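Local coordinates for B-type flagellar hook-associated protein 2 (Pseudomonas aeruginosa, PDB 5FHY) that caps the growing tip of the flagellar filament, where it promotes flagellin polymerization and keeps exported subunits from leaking away, at residues B[54-67]-B[78-91]. Sequence-based numbering, arbitrary orientation.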
# COMPACT_ATOMS: atom_id res chain seq x y z
N ILE B 54 -11.46 66.75 3.75
CA ILE B 54 -11.65 67.79 2.77
C ILE B 54 -12.96 67.58 2.03
O ILE B 54 -13.15 66.56 1.37
CB ILE B 54 -10.47 67.85 1.78
CG1 ILE B 54 -9.15 67.88 2.55
CG2 ILE B 54 -10.60 69.05 0.88
CD1 ILE B 54 -9.03 69.06 3.48
N ALA B 55 -13.87 68.55 2.15
CA ALA B 55 -15.16 68.48 1.46
C ALA B 55 -14.97 68.63 -0.04
O ALA B 55 -14.18 69.45 -0.49
CB ALA B 55 -16.10 69.54 2.00
N ASP B 56 -15.71 67.83 -0.79
CA ASP B 56 -15.61 67.77 -2.25
C ASP B 56 -14.15 67.59 -2.68
O ASP B 56 -13.57 68.49 -3.30
CB ASP B 56 -16.21 69.03 -2.89
CG ASP B 56 -16.37 68.90 -4.40
OD1 ASP B 56 -16.44 67.76 -4.89
OD2 ASP B 56 -16.45 69.95 -5.08
N PRO B 57 -13.55 66.45 -2.34
CA PRO B 57 -12.13 66.20 -2.63
C PRO B 57 -11.86 66.05 -4.12
O PRO B 57 -10.71 66.11 -4.55
CB PRO B 57 -11.84 64.90 -1.88
CG PRO B 57 -13.15 64.20 -1.87
CD PRO B 57 -14.18 65.27 -1.70
N ALA B 58 -12.92 65.86 -4.90
CA ALA B 58 -12.78 65.58 -6.33
C ALA B 58 -12.49 66.86 -7.12
O ALA B 58 -12.04 66.80 -8.26
CB ALA B 58 -14.03 64.91 -6.87
N ASN B 59 -12.76 68.00 -6.51
CA ASN B 59 -12.50 69.28 -7.15
C ASN B 59 -11.67 70.19 -6.26
O ASN B 59 -11.50 71.38 -6.55
CB ASN B 59 -13.81 69.98 -7.51
CG ASN B 59 -14.58 69.26 -8.60
OD1 ASN B 59 -13.99 68.69 -9.53
ND2 ASN B 59 -15.90 69.28 -8.51
N ALA B 60 -11.14 69.64 -5.18
CA ALA B 60 -10.40 70.45 -4.22
C ALA B 60 -8.93 70.59 -4.59
O ALA B 60 -8.25 69.61 -4.89
CB ALA B 60 -10.54 69.86 -2.82
N LYS B 61 -8.45 71.82 -4.55
CA LYS B 61 -7.05 72.12 -4.83
C LYS B 61 -6.53 73.03 -3.73
O LYS B 61 -7.18 74.01 -3.36
CB LYS B 61 -6.87 72.77 -6.20
CG LYS B 61 -7.51 72.00 -7.35
CD LYS B 61 -6.65 72.09 -8.60
CE LYS B 61 -5.29 71.45 -8.37
NZ LYS B 61 -4.38 71.55 -9.54
N PHE B 62 -5.36 72.72 -3.20
CA PHE B 62 -4.83 73.43 -2.05
C PHE B 62 -4.14 74.75 -2.39
O PHE B 62 -3.53 74.90 -3.45
CB PHE B 62 -3.86 72.53 -1.29
CG PHE B 62 -4.51 71.36 -0.61
CD1 PHE B 62 -5.37 71.55 0.45
CD2 PHE B 62 -4.27 70.06 -1.03
CE1 PHE B 62 -5.98 70.49 1.09
CE2 PHE B 62 -4.87 68.99 -0.40
CZ PHE B 62 -5.73 69.20 0.66
N ASN B 63 -4.27 75.72 -1.49
CA ASN B 63 -3.52 76.96 -1.55
C ASN B 63 -2.01 76.70 -1.58
O ASN B 63 -1.56 75.63 -1.20
CB ASN B 63 -3.86 77.85 -0.35
CG ASN B 63 -5.25 78.43 -0.43
OD1 ASN B 63 -5.87 78.44 -1.49
ND2 ASN B 63 -5.75 78.92 0.70
N SER B 64 -1.25 77.70 -2.02
CA SER B 64 0.20 77.58 -2.06
C SER B 64 0.76 77.66 -0.64
O SER B 64 0.13 78.23 0.25
CB SER B 64 0.81 78.67 -2.94
OG SER B 64 2.23 78.64 -2.92
N GLY B 65 1.93 77.06 -0.42
CA GLY B 65 2.58 77.12 0.88
C GLY B 65 3.62 76.05 1.11
O GLY B 65 4.22 75.54 0.15
N THR B 66 3.85 75.69 2.37
CA THR B 66 4.87 74.70 2.73
C THR B 66 4.42 73.75 3.84
O THR B 66 3.78 74.17 4.81
CB THR B 66 6.19 75.39 3.17
OG1 THR B 66 6.48 76.49 2.30
CG2 THR B 66 7.35 74.40 3.12
N LEU B 67 4.76 72.47 3.70
CA LEU B 67 4.48 71.49 4.75
C LEU B 67 5.77 71.01 5.42
O LEU B 67 6.66 70.48 4.77
CB LEU B 67 3.74 70.27 4.18
CG LEU B 67 2.30 70.39 3.69
CD1 LEU B 67 1.65 69.02 3.65
CD2 LEU B 67 1.49 71.35 4.55
N ALA B 78 11.35 69.86 3.89
CA ALA B 78 10.25 70.80 3.73
C ALA B 78 9.55 70.53 2.41
O ALA B 78 10.19 70.46 1.36
CB ALA B 78 10.75 72.23 3.80
N ILE B 79 8.23 70.39 2.45
CA ILE B 79 7.46 70.13 1.25
C ILE B 79 6.85 71.42 0.71
O ILE B 79 6.06 72.07 1.40
CB ILE B 79 6.33 69.11 1.49
CG1 ILE B 79 6.91 67.73 1.84
CG2 ILE B 79 5.43 69.00 0.26
CD1 ILE B 79 5.85 66.66 1.96
N THR B 80 7.20 71.77 -0.52
CA THR B 80 6.64 72.94 -1.16
C THR B 80 5.40 72.53 -1.94
O THR B 80 5.45 71.63 -2.78
CB THR B 80 7.64 73.62 -2.12
OG1 THR B 80 8.76 74.11 -1.37
CG2 THR B 80 6.98 74.79 -2.85
N VAL B 81 4.28 73.19 -1.65
CA VAL B 81 3.04 72.88 -2.33
C VAL B 81 2.90 73.87 -3.47
O VAL B 81 2.86 75.08 -3.25
CB VAL B 81 1.82 72.98 -1.39
CG1 VAL B 81 0.54 72.63 -2.14
CG2 VAL B 81 2.00 72.08 -0.19
N ASP B 82 2.82 73.36 -4.69
CA ASP B 82 2.67 74.20 -5.87
C ASP B 82 1.55 73.66 -6.75
O ASP B 82 0.72 72.88 -6.29
CB ASP B 82 3.99 74.27 -6.65
CG ASP B 82 4.59 72.90 -6.93
OD1 ASP B 82 3.85 71.99 -7.35
OD2 ASP B 82 5.81 72.74 -6.74
N SER B 83 1.52 74.08 -8.01
CA SER B 83 0.43 73.66 -8.88
C SER B 83 0.68 72.30 -9.52
O SER B 83 -0.11 71.85 -10.35
CB SER B 83 0.19 74.71 -9.98
OG SER B 83 -0.32 75.91 -9.42
N SER B 84 1.77 71.65 -9.14
CA SER B 84 2.04 70.29 -9.60
C SER B 84 1.60 69.23 -8.59
O SER B 84 1.60 68.04 -8.90
CB SER B 84 3.52 70.13 -9.94
OG SER B 84 4.33 70.37 -8.81
N ASN B 85 1.24 69.66 -7.38
CA ASN B 85 0.94 68.70 -6.32
C ASN B 85 -0.11 69.15 -5.30
O ASN B 85 -0.29 68.51 -4.27
CB ASN B 85 2.23 68.33 -5.57
CG ASN B 85 2.93 69.54 -4.96
OD1 ASN B 85 2.39 70.65 -4.93
ND2 ASN B 85 4.15 69.33 -4.47
N ASN B 86 -0.79 70.26 -5.58
CA ASN B 86 -1.74 70.79 -4.61
C ASN B 86 -3.09 70.07 -4.62
O ASN B 86 -4.15 70.70 -4.57
CB ASN B 86 -1.95 72.29 -4.83
CG ASN B 86 -2.48 72.61 -6.21
OD1 ASN B 86 -2.33 71.81 -7.14
ND2 ASN B 86 -3.10 73.77 -6.36
N THR B 87 -3.05 68.74 -4.67
CA THR B 87 -4.22 67.92 -4.45
C THR B 87 -3.93 66.94 -3.32
O THR B 87 -2.79 66.82 -2.88
CB THR B 87 -4.61 67.14 -5.72
OG1 THR B 87 -3.49 66.40 -6.19
CG2 THR B 87 -5.07 68.09 -6.81
N LEU B 88 -4.96 66.24 -2.86
CA LEU B 88 -4.81 65.25 -1.79
C LEU B 88 -3.85 64.14 -2.22
O LEU B 88 -2.94 63.77 -1.48
CB LEU B 88 -6.16 64.65 -1.38
CG LEU B 88 -6.99 65.41 -0.35
CD1 LEU B 88 -7.61 66.66 -0.96
CD2 LEU B 88 -8.06 64.52 0.24
N ALA B 89 -4.08 63.62 -3.41
CA ALA B 89 -3.23 62.57 -3.98
C ALA B 89 -1.83 63.10 -4.27
O ALA B 89 -0.86 62.35 -4.29
CB ALA B 89 -3.86 62.02 -5.25
N GLY B 90 -1.76 64.41 -4.49
CA GLY B 90 -0.50 65.09 -4.74
C GLY B 90 0.32 65.16 -3.46
O GLY B 90 1.54 65.01 -3.48
N MET B 91 -0.36 65.41 -2.34
CA MET B 91 0.31 65.43 -1.05
C MET B 91 0.69 64.02 -0.62
O MET B 91 1.74 63.81 -0.02
CB MET B 91 -0.57 66.09 0.01
CG MET B 91 -1.06 67.50 -0.34
SD MET B 91 0.20 68.52 -1.13
CE MET B 91 1.43 68.61 0.16
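The backbone O of Asn86 receives the N-H of Phe62, with Phe62 N 2.7 Å from Asn86 O in a nearly straight bond (168°). The CA-H of Lys61 makes a bent CA-H...O contact with the same oxygen. Asn86 returns a bond through its side chain: ND2 lies 3.2 Å from Phe62 O, in the carbonyl plane and on a lone pair. Its CG sits between the backbone N and the carbonyl carbon (chi1 59°), which turns the amide so that ND2 faces Phe62 O. The two bonds join Asn86 to Phe62 through both backbone and side chain, and the ND2 bond limits rotation of the amide, with Phe62 O near its plane. Lys61 adds a weak bond from NZ to Asn86 OD1, and its CE lies alongside Thr87 CG2.

The Phe62 ring packs against the start of helix 88-98. Thr87 O and Leu88 CA lie at its edge, in the ring plane. Leu88 CD1 comes to 3.6 Å from Phe62 CZ, the two side chains crossing at about a right angle, and also meets Ile54 CG1. Thr87 is the N-cap residue; its OG1 accepts a weak bond from Gly90 N.

Further along, the segments pair as antiparallel strands. Leu67 and Ile79 exchange two backbone bonds, and Val81 N donates to Gly65 O at 3.0 Å. Leu67, Ile79 and Val81 share one face of the sheet. Met91, bent at chi2 and chi3, sets its CE 3.5 Å from Leu67 CD1.

The contact joins the beta hairpin of strands 65-71 and 74-81, and the loop leading into it, to the first turn of helix 88-98. Segment 78-91 belongs to the flagellin hook IN motif. Ile79 packs on Ala94, Ile95 and Ala98 of that helix. Met91 reaches Leu117 of strand 114-121, and Leu67 touches Val134 of strand 130-136, which pairs with strand 65-71.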